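Local coordinates for protein CG14216 (Drosophila melanogaster, PDB 3P9Y) that removes phosphate from phosphoserine in the C-terminal domain repeats of RNA polymerase II, and probably takes part in RNA processing and transcription termination, at residues R38-G43 with E100-T105. The protein carries 2 engineered substitutions. Residues are numbered along the deposited sequence; the frame is centred on the assembly and turned at random.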
loop_
_atom_site.group_PDB
_atom_site.type_symbol
_atom_site.label_atom_id
_atom_site.label_comp_id
_atom_site.label_asym_id
_atom_site.label_seq_id
_atom_site.Cartn_x
_atom_site.Cartn_y
_atom_site.Cartn_z
ATOM N N ARG A 38 -2.664 2.194 7.290
ATOM C CA ARG A 38 -3.323 3.111 6.363
ATOM C C ARG A 38 -2.698 2.905 4.993
ATOM O O ARG A 38 -1.590 2.393 4.896
ATOM C CB ARG A 38 -3.148 4.568 6.810
ATOM C CG ARG A 38 -3.818 4.893 8.132
ATOM C CD ARG A 38 -3.753 6.379 8.444
ATOM N NE ARG A 38 -4.587 6.739 9.590
ATOM C CZ ARG A 38 -4.215 6.615 10.861
ATOM N NH1 ARG A 38 -3.014 6.132 11.168
ATOM N NH2 ARG A 38 -5.047 6.974 11.830
ATOM N N SER A 39 -3.403 3.285 3.933
ATOM C CA SER A 39 -2.903 3.058 2.579
ATOM C C SER A 39 -3.021 4.302 1.713
ATOM O O SER A 39 -3.903 5.132 1.922
ATOM C CB SER A 39 -3.654 1.901 1.914
ATOM O OG SER A 39 -5.047 2.153 1.876
ATOM N N TYR A 40 -2.131 4.407 0.729
ATOM C CA TYR A 40 -2.096 5.556 -0.167
ATOM C C TYR A 40 -1.560 5.167 -1.546
ATOM O O TYR A 40 -0.993 4.091 -1.722
ATOM C CB TYR A 40 -1.206 6.652 0.426
ATOM C CG TYR A 40 -1.576 7.037 1.834
ATOM C CD1 TYR A 40 -2.535 8.010 2.077
ATOM C CD2 TYR A 40 -0.976 6.422 2.921
ATOM C CE1 TYR A 40 -2.885 8.361 3.366
ATOM C CE2 TYR A 40 -1.316 6.766 4.213
ATOM C CZ TYR A 40 -2.272 7.737 4.430
ATOM O OH TYR A 40 -2.617 8.082 5.716
ATOM N N GLY A 41 -1.753 6.055 -2.517
ATOM C CA GLY A 41 -1.144 5.927 -3.828
ATOM C C GLY A 41 -0.261 7.142 -4.042
ATOM O O GLY A 41 -0.389 8.119 -3.318
ATOM N N THR A 42 0.633 7.091 -5.024
ATOM C CA THR A 42 1.561 8.194 -5.263
ATOM C C THR A 42 1.328 8.873 -6.614
ATOM O O THR A 42 1.884 9.934 -6.883
ATOM C CB THR A 42 3.026 7.721 -5.200
ATOM O OG1 THR A 42 3.208 6.596 -6.067
ATOM C CG2 THR A 42 3.406 7.333 -3.783
ATOM N N GLY A 43 0.511 8.258 -7.463
ATOM C CA GLY A 43 0.207 8.824 -8.765
ATOM C C GLY A 43 -0.477 10.177 -8.669
ATOM O O GLY A 43 -0.957 10.577 -7.610
ATOM N N GLU A 100 -6.602 7.746 -1.411
ATOM C CA GLU A 100 -5.890 8.891 -0.853
ATOM C C GLU A 100 -4.482 8.959 -1.424
ATOM O O GLU A 100 -3.871 7.930 -1.702
ATOM C CB GLU A 100 -5.794 8.760 0.659
ATOM C CG GLU A 100 -7.094 8.410 1.342
ATOM C CD GLU A 100 -6.898 8.167 2.819
ATOM O OE1 GLU A 100 -6.630 9.143 3.549
ATOM O OE2 GLU A 100 -6.996 7.001 3.253
ATOM N N ARG A 101 -3.973 10.177 -1.586
ATOM C CA ARG A 101 -2.637 10.392 -2.129
ATOM C C ARG A 101 -1.665 10.579 -0.969
ATOM O O ARG A 101 -1.938 11.339 -0.040
ATOM C CB ARG A 101 -2.624 11.617 -3.057
ATOM C CG ARG A 101 -1.699 11.469 -4.268
ATOM C CD ARG A 101 -1.791 12.656 -5.231
ATOM N NE ARG A 101 -0.764 13.664 -4.968
ATOM C CZ ARG A 101 0.332 13.848 -5.705
ATOM N NH1 ARG A 101 0.569 13.107 -6.778
ATOM N NH2 ARG A 101 1.199 14.790 -5.370
ATOM N N PHE A 102 -0.537 9.881 -1.018
ATOM C CA PHE A 102 0.422 9.916 0.077
ATOM C C PHE A 102 0.989 11.315 0.268
ATOM O O PHE A 102 1.204 11.755 1.395
ATOM C CB PHE A 102 1.574 8.937 -0.166
ATOM C CG PHE A 102 2.658 9.020 0.874
ATOM C CD1 PHE A 102 2.458 8.507 2.145
ATOM C CD2 PHE A 102 3.869 9.626 0.586
ATOM C CE1 PHE A 102 3.448 8.594 3.110
ATOM C CE2 PHE A 102 4.866 9.714 1.547
ATOM C CZ PHE A 102 4.654 9.198 2.809
ATOM N N GLN A 103 1.229 12.010 -0.839
ATOM C CA GLN A 103 1.895 13.307 -0.804
ATOM C C GLN A 103 1.019 14.369 -0.138
ATOM O O GLN A 103 1.495 15.456 0.187
ATOM C CB GLN A 103 2.271 13.756 -2.220
ATOM C CG GLN A 103 3.344 12.903 -2.903
ATOM C CD GLN A 103 2.765 11.802 -3.783
ATOM O OE1 GLN A 103 1.741 11.200 -3.457
ATOM N NE2 GLN A 103 3.428 11.530 -4.902
ATOM N N ASP A 104 -0.257 14.051 0.071
ATOM C CA ASP A 104 -1.195 15.005 0.662
ATOM C C ASP A 104 -1.607 14.646 2.086
ATOM O O ASP A 104 -2.389 15.366 2.705
ATOM C CB ASP A 104 -2.445 15.128 -0.214
ATOM C CG ASP A 104 -2.141 15.698 -1.585
ATOM O OD1 ASP A 104 -1.419 16.715 -1.656
ATOM O OD2 ASP A 104 -2.615 15.131 -2.594
ATOM N N THR A 105 -1.087 13.545 2.618
ATOM C CA THR A 105 -1.467 13.127 3.964
ATOM C C THR A 105 -0.614 13.805 5.029
ATOM O O THR A 105 0.551 14.118 4.800
ATOM C CB THR A 105 -1.364 11.598 4.149
ATOM O OG1 THR A 105 -2.012 11.219 5.369
ATOM C CG2 THR A 105 0.088 11.149 4.192
HETATM O O HOH W 1 -6.000 4.544 4.767
HETATM O O HOH W 2 -5.343 9.086 5.786
#
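Tyr40 OH is gripped from two sources: Thr105 OG1 donates a hydrogen bond to it at 3.2 Å, and a water 2.9 Å from Tyr40 OH donates in turn to Glu100 OE1. A second water accepts from Ser39 N and donates to Glu100 OE2, the oxygen that also pairs with Lys96. Within the LMW PTP-like fold, strand 36-41 is an outermost strand of the central sheet, and the loop 100-105 runs beside its C-terminal end. One parallel beta bridge joins them, with Gly41 N giving to Glu100 O (2.9 Å) and Phe102 N giving to Gly41 O (2.9 Å). Gly41 N and Gly41 O thus both find their partners in the loop.

Tyr40 suits its place because a flat ring with a hydroxyl at its far end can pack against the loop and still bond at its tip. Thr105 CG2 sits over one face, 4.1 Å above the plane and offset toward the rim. Phe102 supplies an offset edge-to-face partner, its edge toward the tyrosine face and the planes 69° apart; Tyr40 CB meets Phe102 CB at 3.6 Å.

Past the strand, the N-H groups of the Gln103 amide and the Arg101 guanidinium donate to the carbonyls of Thr42 and Gly43, long side chains carrying these donors back. A bend at chi2 (94°) swings Gln103 CD back, and NE2 reaches a lone pair of Thr42 O in its carbonyl plane at 3.0 Å; Gln103 OE1 is buried without a partner. Arg101 NE forms a salt bridge with Asp104 OD2, though its hydrogen bond there is weak, and Arg101 NH1 donates to Gly43 O at 3.1 Å from 58° above that carbonyl's plane, with Gln103 CD lying over the centre of the guanidinium.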